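Local coordinates for malate dehydrogenase (PDB 3I0P) that catalyses the NAD-dependent interconversion of malate and oxaloacetate, at the interface of chains A and B. Residues are numbered along the deposited sequence; one frame, centred on the assembly and turned at random. Chains: chain A/B, Malate dehydrogenase.

The interface of chains A and B. Residues chain A 78, 84-85, 117, 261; chain B 292-296.
Strands 78-79, 83-87 and 113-119 of chain A, with the loop residue A:Leu261 just after helix 244-259, receive the 3-10 helix 291-293 of chain B and the loop that leads from it into helix 297-312. Both chains are copies of a malate/L-lactate dehydrogenase family protein, and this patch is part of a two-fold symmetric interface that is likely the working dimer of the enzyme. B:Phe294 is the plug. Its CG stands anti to its own carbonyl carbon (chi1 -67°), which turns the ring toward A:Val85, A:Val117 and A:Leu261. A:Val85 CG2 meets the ring in plane at its edge, 3.8 Å from B:Phe294 CD1. A:Val117 CG2 comes to B:Phe294 CD1 at 3.7 Å, raised above the ring plane. On that same side the methyl A:Leu261 CD2 lies over the face near its rim, 3.8 Å from B:Phe294 CD2. The carbonyl A:Cys84 O also lies at the ring edge, 3.7 Å from B:Phe294 CE1. Further out, A:Arg78 reaches along the B backbone, its chain bent at chi3 (-80°), which lays one guanidinium face over the B:Phe294 carbonyl O and the CA of B:Arg295. A:Arg78 NH2 comes 3.1 Å from the B:Glu292 carbonyl O, but the N-H is not aimed at that oxygen, and the pair is not a hydrogen bond. One water bridges the two backbones, 2.8 Å from A:Arg78 O and 2.7 Å from B:Cys293 O.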
loop_
_atom_site.group_PDB
_atom_site.type_symbol
_atom_site.label_atom_id
_atom_site.label_comp_id
_atom_site.label_asym_id
_atom_site.label_seq_id
_atom_site.Cartn_x
_atom_site.Cartn_y
_atom_site.Cartn_z
ATOM N N ARG A 78 10.447 12.262 -21.125
ATOM C CA ARG A 78 11.717 12.313 -20.398
ATOM C C ARG A 78 12.115 10.904 -19.989
ATOM O O ARG A 78 11.363 10.223 -19.295
ATOM C CB ARG A 78 11.595 13.213 -19.158
ATOM C CG ARG A 78 12.911 13.883 -18.763
ATOM C CD ARG A 78 12.913 14.449 -17.344
ATOM N NE ARG A 78 12.241 15.746 -17.222
ATOM C CZ ARG A 78 12.499 16.639 -16.256
ATOM N NH1 ARG A 78 11.840 17.796 -16.218
ATOM N NH2 ARG A 78 13.423 16.385 -15.326
ATOM N N CYS A 84 10.957 6.752 -16.840
ATOM C CA CYS A 84 10.405 7.379 -18.031
ATOM C C CYS A 84 9.086 8.103 -17.746
ATOM O O CYS A 84 8.300 7.661 -16.902
ATOM C CB CYS A 84 10.226 6.351 -19.154
ATOM S SG CYS A 84 9.828 7.095 -20.750
ATOM N N VAL A 85 8.865 9.223 -18.442
ATOM C CA VAL A 85 7.559 9.886 -18.464
ATOM C C VAL A 85 6.960 9.727 -19.851
ATOM O O VAL A 85 7.618 9.995 -20.854
ATOM C CB VAL A 85 7.641 11.400 -18.133
ATOM C CG1 VAL A 85 6.263 12.070 -18.297
ATOM C CG2 VAL A 85 8.186 11.623 -16.739
ATOM N N VAL A 117 5.926 6.422 -15.713
ATOM C CA VAL A 117 4.674 7.113 -15.385
ATOM C C VAL A 117 3.991 7.653 -16.645
ATOM O O VAL A 117 4.645 7.894 -17.662
ATOM C CB VAL A 117 4.861 8.225 -14.308
ATOM C CG1 VAL A 117 5.311 7.608 -12.991
ATOM C CG2 VAL A 117 5.849 9.290 -14.774
ATOM N N LEU A 261 4.246 12.883 -10.899
ATOM C CA LEU A 261 5.475 12.603 -11.625
ATOM C C LEU A 261 5.318 12.817 -13.135
ATOM O O LEU A 261 6.246 13.254 -13.795
ATOM C CB LEU A 261 6.004 11.205 -11.279
ATOM C CG LEU A 261 6.474 11.018 -9.821
ATOM C CD1 LEU A 261 6.552 9.553 -9.431
ATOM C CD2 LEU A 261 7.808 11.708 -9.549
ATOM N N GLU B 292 13.588 14.073 -9.472
ATOM C CA GLU B 292 14.122 14.939 -10.525
ATOM C C GLU B 292 14.379 14.202 -11.859
ATOM O O GLU B 292 14.501 14.841 -12.903
ATOM C CB GLU B 292 15.327 15.772 -10.030
ATOM C CG GLU B 292 16.683 15.040 -9.982
ATOM C CD GLU B 292 17.742 15.756 -9.105
ATOM O OE1 GLU B 292 17.553 16.968 -8.807
ATOM O OE2 GLU B 292 18.752 15.099 -8.711
ATOM N N CYS B 293 14.427 12.868 -11.818
ATOM C CA CYS B 293 14.453 12.038 -13.037
ATOM C C CYS B 293 13.170 12.146 -13.873
ATOM O O CYS B 293 13.182 11.859 -15.077
ATOM C CB CYS B 293 14.688 10.574 -12.689
ATOM S SG CYS B 293 16.357 10.208 -12.135
ATOM N N PHE B 294 12.078 12.564 -13.225
ATOM C CA PHE B 294 10.754 12.631 -13.841
ATOM C C PHE B 294 10.325 14.050 -14.140
ATOM O O PHE B 294 9.867 14.348 -15.240
ATOM C CB PHE B 294 9.697 12.018 -12.912
ATOM C CG PHE B 294 9.845 10.546 -12.716
ATOM C CD1 PHE B 294 9.324 9.651 -13.655
ATOM C CD2 PHE B 294 10.497 10.048 -11.589
ATOM C CE1 PHE B 294 9.457 8.277 -13.475
ATOM C CE2 PHE B 294 10.642 8.688 -11.399
ATOM C CZ PHE B 294 10.114 7.794 -12.341
ATOM N N ARG B 295 10.444 14.904 -13.126
ATOM C CA ARG B 295 9.945 16.262 -13.149
ATOM C C ARG B 295 10.823 17.100 -12.228
ATOM O O ARG B 295 11.467 16.561 -11.319
ATOM C CB ARG B 295 8.495 16.274 -12.659
ATOM C CG ARG B 295 7.826 17.627 -12.608
ATOM C CD ARG B 295 6.468 17.503 -11.990
ATOM N NE ARG B 295 5.649 18.700 -12.177
ATOM C CZ ARG B 295 4.360 18.774 -11.857
ATOM N NH1 ARG B 295 3.742 17.724 -11.332
ATOM N NH2 ARG B 295 3.684 19.893 -12.067
ATOM N N ASP B 296 10.856 18.410 -12.496
ATOM C CA ASP B 296 11.422 19.419 -11.604
ATOM C C ASP B 296 10.925 19.193 -10.176
ATOM O O ASP B 296 9.725 18.975 -9.971
ATOM C CB ASP B 296 10.980 20.816 -12.072
ATOM C CG ASP B 296 11.648 21.942 -11.283
ATOM O OD1 ASP B 296 12.805 22.291 -11.617
ATOM O OD2 ASP B 296 11.014 22.472 -10.334
HETATM O O HOH W 1 12.077 9.900 -16.601
#